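Local coordinates for protein (congerin I) (PDB 1C1L) that binds beta-galactosides such as lactose as a homodimeric galectin of the conger eel, its physiological role being still unknown, at residues F17-G22 with E89-Y94; S77-L82 with D105-E110. All blocks are in the same frame, centred on the assembly; numbering follows the deposited sequence.

Contact 1: residues F17-G22 with E89-Y94; sequences FLTVGG and EITLSY
Antiparallel strands 18-22 and 89-94 are paired here, as in the jelly-roll sandwich of galectins. Four backbone bonds join them in two hydrogen-bonded pairs. L18 and L92 exchange the first two, L92 N to L18 O at 2.8 Å; V20 and I90 exchange the others. All four are nearly straight, and in three the donor lies in the plane of the accepting carbonyl.

T19 and T91 form the non-hydrogen-bonded pair between them, and their side chains add a polar link. From T19 CB, 3.7 Å from T91 OG1, the side chain forks with OG1 anti to the carbonyl carbon (chi1 -64°). OG1 reaches the hydroxyl of T91, the two OG1 atoms lying 2.8 Å apart in a hydrogen bond, while CG2, anti to the backbone N, lies 3.8 Å from T91 OG1, with E89 OE1 a looser neighbour at 4.1 Å. T91 takes the same rotamer on the same face, its OG1 meeting that of T19 and its CG2 meeting the F17 ring at the edge, in plane. S93 CB sits over a face of that ring in a CH-pi contact, 4.1 Å from the centroid. E89 OE2 is held by the Y87 hydroxyl.

On the opposite face V20 CG2 packs 3.9 Å from I90 CB. This side, with L18 and L92, is the hydrophobic interior: V33 of strand 30-35 in the second sheet meets V20 and I90, and V35 meets L92. Within their own sheet, strand 129-136 flanks 18-22 and strand 98-103 flanks 89-94, while L5 of the second subunit packs on L18.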
ATOM      1  N   PHE A  17       7.455  -3.419  -9.942  1.00 14.92           N
ATOM      2  CA  PHE A  17       6.182  -3.168 -10.587  1.00 13.45           C
ATOM      3  C   PHE A  17       5.221  -2.768  -9.500  1.00 13.05           C
ATOM      4  O   PHE A  17       4.919  -3.546  -8.597  1.00 12.66           O
ATOM      5  CB  PHE A  17       5.664  -4.423 -11.285  1.00 13.86           C
ATOM      6  CG  PHE A  17       6.547  -4.738 -12.476  1.00 15.79           C
ATOM      7  CD1 PHE A  17       7.760  -5.403 -12.285  1.00 16.28           C
ATOM      8  CD2 PHE A  17       6.181  -4.313 -13.752  1.00 15.64           C
ATOM      9  CE1 PHE A  17       8.609  -5.630 -13.366  1.00 16.64           C
ATOM     10  CE2 PHE A  17       7.032  -4.545 -14.828  1.00 17.93           C
ATOM     11  CZ  PHE A  17       8.246  -5.201 -14.634  1.00 16.57           C
ATOM     12  N   LEU A  18       4.748  -1.537  -9.560  1.00 10.91           N
ATOM     13  CA  LEU A  18       3.773  -1.015  -8.627  1.00 10.42           C
ATOM     14  C   LEU A  18       2.391  -1.065  -9.274  1.00 11.38           C
ATOM     15  O   LEU A  18       2.193  -0.481 -10.344  1.00 11.04           O
ATOM     16  CB  LEU A  18       4.120   0.424  -8.267  1.00 10.85           C
ATOM     17  CG  LEU A  18       3.156   1.181  -7.369  1.00 13.26           C
ATOM     18  CD1 LEU A  18       3.236   0.600  -5.971  1.00 17.18           C
ATOM     19  CD2 LEU A  18       3.511   2.655  -7.329  1.00 14.86           C
ATOM     20  N   THR A  19       1.424  -1.783  -8.731  1.00  9.79           N
ATOM     21  CA  THR A  19       0.074  -1.793  -9.270  1.00 10.70           C
ATOM     22  C   THR A  19      -0.807  -1.000  -8.327  1.00 11.00           C
ATOM     23  O   THR A  19      -0.724  -1.190  -7.112  1.00 10.18           O
ATOM     24  CB  THR A  19      -0.456  -3.232  -9.386  1.00 10.94           C
ATOM     25  OG1 THR A  19       0.393  -3.868 -10.330  1.00 11.86           O
ATOM     26  CG2 THR A  19      -1.903  -3.346  -9.856  1.00 11.07           C
ATOM     27  N   VAL A  20      -1.611  -0.087  -8.863  1.00 10.68           N
ATOM     28  CA  VAL A  20      -2.597   0.611  -8.076  1.00 10.84           C
ATOM     29  C   VAL A  20      -3.949   0.116  -8.585  1.00 11.26           C
ATOM     30  O   VAL A  20      -4.137  -0.112  -9.793  1.00 12.28           O
ATOM     31  CB  VAL A  20      -2.465   2.153  -8.253  1.00 12.82           C
ATOM     32  CG1 VAL A  20      -1.174   2.603  -7.584  1.00 13.39           C
ATOM     33  CG2 VAL A  20      -2.432   2.559  -9.721  1.00 12.90           C
ATOM     34  N   GLY A  21      -4.881  -0.122  -7.679  1.00  9.24           N
ATOM     35  CA  GLY A  21      -6.214  -0.562  -8.032  1.00  8.48           C
ATOM     36  C   GLY A  21      -7.220   0.259  -7.255  1.00  8.26           C
ATOM     37  O   GLY A  21      -6.911   0.806  -6.183  1.00  8.31           O
ATOM     38  N   GLY A  22      -8.428   0.360  -7.767  1.00  8.14           N
ATOM     39  CA  GLY A  22      -9.454   1.098  -7.081  1.00  9.50           C
ATOM     40  C   GLY A  22     -10.706   1.190  -7.924  1.00  8.61           C
ATOM     41  O   GLY A  22     -10.858   0.452  -8.895  1.00  8.62           O
ATOM     42  N   GLU A  89      -7.048  -1.094 -12.616  1.00 10.80           N
ATOM     43  CA  GLU A  89      -5.703  -1.377 -12.138  1.00 10.40           C
ATOM     44  C   GLU A  89      -4.747  -0.799 -13.160  1.00  9.54           C
ATOM     45  O   GLU A  89      -4.964  -0.938 -14.383  1.00 10.56           O
ATOM     46  CB  GLU A  89      -5.339  -2.840 -12.066  1.00 12.41           C
ATOM     47  CG  GLU A  89      -5.857  -3.473 -10.803  1.00 15.96           C
ATOM     48  CD  GLU A  89      -5.624  -4.968 -10.648  1.00 19.84           C
ATOM     49  OE1 GLU A  89      -4.896  -5.572 -11.436  1.00 22.11           O
ATOM     50  OE2 GLU A  89      -6.177  -5.541  -9.720  1.00 21.49           O
ATOM     51  N   ILE A  90      -3.724  -0.126 -12.673  1.00  8.72           N
ATOM     52  CA  ILE A  90      -2.675   0.407 -13.515  1.00  9.71           C
ATOM     53  C   ILE A  90      -1.354  -0.023 -12.881  1.00  9.74           C
ATOM     54  O   ILE A  90      -1.145   0.163 -11.677  1.00  8.45           O
ATOM     55  CB  ILE A  90      -2.793   1.953 -13.585  1.00 10.16           C
ATOM     56  CG1 ILE A  90      -4.115   2.383 -14.212  1.00 10.26           C
ATOM     57  CG2 ILE A  90      -1.617   2.472 -14.405  1.00 10.81           C
ATOM     58  CD1 ILE A  90      -4.392   3.875 -13.952  1.00 11.31           C
ATOM     59  N   THR A  91      -0.463  -0.612 -13.663  1.00  9.39           N
ATOM     60  CA  THR A  91       0.857  -1.004 -13.198  1.00 10.00           C
ATOM     61  C   THR A  91       1.905  -0.083 -13.799  1.00 10.99           C
ATOM     62  O   THR A  91       1.954   0.166 -15.011  1.00 10.72           O
ATOM     63  CB  THR A  91       1.187  -2.442 -13.607  1.00 10.70           C
ATOM     64  OG1 THR A  91       0.169  -3.249 -13.042  1.00 11.77           O
ATOM     65  CG2 THR A  91       2.585  -2.891 -13.153  1.00 10.00           C
ATOM     66  N   LEU A  92       2.792   0.374 -12.933  1.00 10.86           N
ATOM     67  CA  LEU A  92       3.859   1.270 -13.299  1.00 12.24           C
ATOM     68  C   LEU A  92       5.196   0.621 -12.983  1.00 13.05           C
ATOM     69  O   LEU A  92       5.365  -0.034 -11.949  1.00 12.29           O
ATOM     70  CB  LEU A  92       3.799   2.561 -12.505  1.00 14.30           C
ATOM     71  CG  LEU A  92       2.532   3.383 -12.334  1.00 14.98           C
ATOM     72  CD1 LEU A  92       2.788   4.558 -11.408  1.00 15.54           C
ATOM     73  CD2 LEU A  92       2.115   3.930 -13.682  1.00 17.53           C
ATOM     74  N   SER A  93       6.140   0.793 -13.881  1.00 11.63           N
ATOM     75  CA  SER A  93       7.514   0.436 -13.641  1.00 12.06           C
ATOM     76  C   SER A  93       8.330   1.507 -14.352  1.00 12.91           C
ATOM     77  O   SER A  93       7.787   2.328 -15.110  1.00 12.06           O
ATOM     78  CB  SER A  93       7.812  -0.962 -14.199  1.00 12.23           C
ATOM     79  OG  SER A  93       7.525  -1.147 -15.581  1.00 13.14           O
ATOM     80  N   TYR A  94       9.627   1.572 -14.115  1.00 12.24           N
ATOM     81  CA  TYR A  94      10.448   2.574 -14.751  1.00 11.67           C
ATOM     82  C   TYR A  94      11.908   2.180 -14.735  1.00 12.52           C
ATOM     83  O   TYR A  94      12.330   1.292 -13.983  1.00 11.96           O
ATOM     84  CB  TYR A  94      10.273   3.918 -14.035  1.00 10.96           C
ATOM     85  CG  TYR A  94      10.722   3.987 -12.583  1.00 10.87           C
ATOM     86  CD1 TYR A  94       9.946   3.447 -11.550  1.00  9.80           C
ATOM     87  CD2 TYR A  94      11.913   4.643 -12.304  1.00 11.15           C
ATOM     88  CE1 TYR A  94      10.374   3.581 -10.228  1.00 10.35           C
ATOM     89  CE2 TYR A  94      12.344   4.780 -10.989  1.00 12.78           C
ATOM     90  CZ  TYR A  94      11.568   4.251  -9.966  1.00 10.74           C
ATOM     91  OH  TYR A  94      11.985   4.464  -8.676  1.00 13.90           O
TER

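Contact 2: residues S77-L82 with D105-E110; sequences STNFTL and DGPNLE
P107 is the centre of this surface contact between the loop after strand 75-77 and the approach to strand 108-112. Its ring is met at three atoms. CB lies 3.6 Å from N79 ND2, the two side chains sliding past each other in opposite directions; CG lies 3.5 Å from the backbone oxygen N79 O; and CD faces T81 OG1, the T81 and P107 side chains meeting tip to tip. T81 OG1 also comes within 3.3 Å of G106 CA, where the lack of a side chain lets the hydroxyl approach the backbone. At the other end L109 CD2 approaches S77 OG at 4.1 Å.

Behind this first shell, an ST turn shapes the start of the loop: S77 OG, anti to its own backbone N, accepts from N79 N at 3.1 Å. F80 turns away to F50 and H48, meeting both edge-to-face, while L109 rests on I59 of strand 55-64. S77 ends the stretch predicted to bind beta-galactoside, but its side chain lies about 13 Å from the bound galactose.

No hydrogen bond crosses between 77-82 and 105-110: polar groups meet carbon, and the fit appears to rest more on shape than on directed bonds.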
ATOM      1  N   SER A  77      -2.986  11.037 -24.845  1.00  8.77           N
ATOM      2  CA  SER A  77      -3.392   9.871 -25.595  1.00  8.89           C
ATOM      3  C   SER A  77      -4.905   9.864 -25.585  1.00  9.03           C
ATOM      4  O   SER A  77      -5.515  10.245 -24.583  1.00 10.05           O
ATOM      5  CB  SER A  77      -2.889   8.584 -24.937  1.00 11.48           C
ATOM      6  OG  SER A  77      -3.338   7.428 -25.650  1.00 11.74           O
ATOM      7  N   THR A  78      -5.555   9.433 -26.669  1.00  8.60           N
ATOM      8  CA  THR A  78      -6.987   9.216 -26.607  1.00  9.80           C
ATOM      9  C   THR A  78      -7.278   7.727 -26.720  1.00 10.07           C
ATOM     10  O   THR A  78      -8.362   7.296 -27.123  1.00 11.85           O
ATOM     11  CB  THR A  78      -7.717   9.971 -27.722  1.00  9.96           C
ATOM     12  OG1 THR A  78      -7.106   9.605 -28.963  1.00 11.04           O
ATOM     13  CG2 THR A  78      -7.766  11.448 -27.390  1.00 11.98           C
ATOM     14  N   ASN A  79      -6.309   6.861 -26.421  1.00 10.17           N
ATOM     15  CA  ASN A  79      -6.546   5.424 -26.433  1.00 10.75           C
ATOM     16  C   ASN A  79      -7.046   5.156 -25.010  1.00 10.46           C
ATOM     17  O   ASN A  79      -6.315   4.719 -24.120  1.00 12.12           O
ATOM     18  CB  ASN A  79      -5.235   4.703 -26.737  1.00 12.86           C
ATOM     19  CG  ASN A  79      -5.509   3.244 -27.078  1.00 13.52           C
ATOM     20  OD1 ASN A  79      -6.655   2.805 -27.048  1.00 16.13           O
ATOM     21  ND2 ASN A  79      -4.513   2.456 -27.442  1.00 17.35           N
ATOM     22  N   PHE A  80      -8.298   5.543 -24.789  1.00  9.84           N
ATOM     23  CA  PHE A  80      -8.883   5.579 -23.453  1.00 10.53           C
ATOM     24  C   PHE A  80      -9.773   4.373 -23.194  1.00 10.73           C
ATOM     25  O   PHE A  80     -10.733   4.156 -23.931  1.00 11.35           O
ATOM     26  CB  PHE A  80      -9.657   6.877 -23.364  1.00  8.76           C
ATOM     27  CG  PHE A  80     -10.089   7.318 -21.975  1.00  8.27           C
ATOM     28  CD1 PHE A  80     -11.258   6.818 -21.392  1.00  9.85           C
ATOM     29  CD2 PHE A  80      -9.347   8.302 -21.320  1.00  8.16           C
ATOM     30  CE1 PHE A  80     -11.684   7.322 -20.161  1.00  9.30           C
ATOM     31  CE2 PHE A  80      -9.783   8.802 -20.090  1.00  6.96           C
ATOM     32  CZ  PHE A  80     -10.956   8.319 -19.514  1.00  7.53           C
ATOM     33  N   THR A  81      -9.506   3.569 -22.163  1.00 11.63           N
ATOM     34  CA  THR A  81     -10.261   2.344 -21.966  1.00 11.42           C
ATOM     35  C   THR A  81     -10.983   2.221 -20.628  1.00 11.56           C
ATOM     36  O   THR A  81     -11.653   1.211 -20.378  1.00 13.56           O
ATOM     37  CB  THR A  81      -9.287   1.128 -22.184  1.00 11.26           C
ATOM     38  OG1 THR A  81      -8.202   1.256 -21.265  1.00 12.50           O
ATOM     39  CG2 THR A  81      -8.729   1.068 -23.606  1.00 12.16           C
ATOM     40  N   LEU A  82     -10.841   3.195 -19.728  1.00 10.81           N
ATOM     41  CA  LEU A  82     -11.515   3.092 -18.440  1.00 12.32           C
ATOM     42  C   LEU A  82     -12.934   3.641 -18.549  1.00 13.42           C
ATOM     43  O   LEU A  82     -13.253   4.423 -19.452  1.00 14.40           O
ATOM     44  CB  LEU A  82     -10.719   3.848 -17.358  1.00 10.90           C
ATOM     45  CG  LEU A  82      -9.251   3.454 -17.114  1.00 12.21           C
ATOM     46  CD1 LEU A  82      -8.734   4.177 -15.876  1.00 12.37           C
ATOM     47  CD2 LEU A  82      -9.125   1.951 -16.884  1.00 11.65           C
ATOM     48  N   ASP A 105      -6.301  -4.255 -19.217  1.00 18.47           N
ATOM     49  CA  ASP A 105      -7.210  -4.312 -20.359  1.00 22.15           C
ATOM     50  C   ASP A 105      -7.165  -3.081 -21.256  1.00 21.74           C
ATOM     51  O   ASP A 105      -8.032  -2.857 -22.102  1.00 23.46           O
ATOM     52  CB  ASP A 105      -8.654  -4.527 -19.863  1.00 25.45           C
ATOM     53  CG  ASP A 105      -8.860  -5.835 -19.117  1.00 29.43           C
ATOM     54  OD1 ASP A 105      -8.337  -6.863 -19.547  1.00 31.63           O
ATOM     55  OD2 ASP A 105      -9.553  -5.818 -18.098  1.00 32.63           O
ATOM     56  N   GLY A 106      -6.094  -2.311 -21.127  1.00 19.92           N
ATOM     57  CA  GLY A 106      -5.925  -1.099 -21.876  1.00 18.06           C
ATOM     58  C   GLY A 106      -4.552  -1.037 -22.496  1.00 17.40           C
ATOM     59  O   GLY A 106      -3.897  -2.065 -22.673  1.00 16.11           O
ATOM     60  N   PRO A 107      -4.106   0.144 -22.885  1.00 17.86           N
ATOM     61  CA  PRO A 107      -2.820   0.317 -23.521  1.00 18.35           C
ATOM     62  C   PRO A 107      -1.649   0.314 -22.556  1.00 18.26           C
ATOM     63  O   PRO A 107      -1.740   0.403 -21.318  1.00 16.98           O
ATOM     64  CB  PRO A 107      -3.007   1.612 -24.280  1.00 18.55           C
ATOM     65  CG  PRO A 107      -3.823   2.423 -23.295  1.00 17.85           C
ATOM     66  CD  PRO A 107      -4.852   1.400 -22.823  1.00 17.46           C
ATOM     67  N   ASN A 108      -0.513   0.215 -23.208  1.00 16.79           N
ATOM     68  CA  ASN A 108       0.757   0.367 -22.552  1.00 17.16           C
ATOM     69  C   ASN A 108       1.247   1.701 -23.065  1.00 16.50           C
ATOM     70  O   ASN A 108       1.192   1.972 -24.274  1.00 18.41           O
ATOM     71  CB  ASN A 108       1.718  -0.736 -22.956  1.00 19.07           C
ATOM     72  CG  ASN A 108       1.182  -2.077 -22.503  1.00 23.70           C
ATOM     73  OD1 ASN A 108       1.223  -3.062 -23.228  1.00 28.78           O
ATOM     74  ND2 ASN A 108       0.626  -2.217 -21.312  1.00 23.73           N
ATOM     75  N   LEU A 109       1.659   2.586 -22.175  1.00 14.46           N
ATOM     76  CA  LEU A 109       2.149   3.908 -22.543  1.00 13.65           C
ATOM     77  C   LEU A 109       3.542   4.083 -21.970  1.00 13.33           C
ATOM     78  O   LEU A 109       3.945   3.339 -21.073  1.00 11.70           O
ATOM     79  CB  LEU A 109       1.226   5.001 -21.990  1.00 12.66           C
ATOM     80  CG  LEU A 109      -0.236   4.973 -22.436  1.00 13.26           C
ATOM     81  CD1 LEU A 109      -1.099   5.902 -21.606  1.00 15.37           C
ATOM     82  CD2 LEU A 109      -0.274   5.355 -23.900  1.00 15.44           C
ATOM     83  N   GLU A 110       4.341   5.003 -22.496  1.00 12.27           N
ATOM     84  CA  GLU A 110       5.654   5.315 -21.962  1.00 12.73           C
ATOM     85  C   GLU A 110       5.658   6.800 -21.731  1.00 12.67           C
ATOM     86  O   GLU A 110       4.921   7.528 -22.401  1.00 12.42           O
ATOM     87  CB  GLU A 110       6.761   5.032 -22.927  1.00 14.78           C
ATOM     88  CG  GLU A 110       6.955   3.548 -23.108  1.00 19.13           C
ATOM     89  CD  GLU A 110       7.910   3.154 -24.222  1.00 22.28           C
ATOM     90  OE1 GLU A 110       8.510   4.013 -24.868  1.00 24.82           O
ATOM     91  OE2 GLU A 110       8.050   1.959 -24.448  1.00 24.45           O
TER

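Overall arrangement
From the N terminus, the chain enters contact 1 at 17-22, crosses the sugar-binding sheet through strands 30-35, 41-52 and 55-64, and reaches 77-82, the first half of contact 2. Only then does 89-94 return to pair with 17-22 and close the longer loop. After strand 98-103, 105-110 comes back against 77-82 and closes the shorter one, so the two closures cross. Contact 1 joins neighbouring strands within one sheet; contact 2 sets the loop leaving the edge strand of the other sheet against the edge strand of the first. Their centres lie about 13 Å apart and their nearest atoms about 5 Å, so the two contacts do not touch.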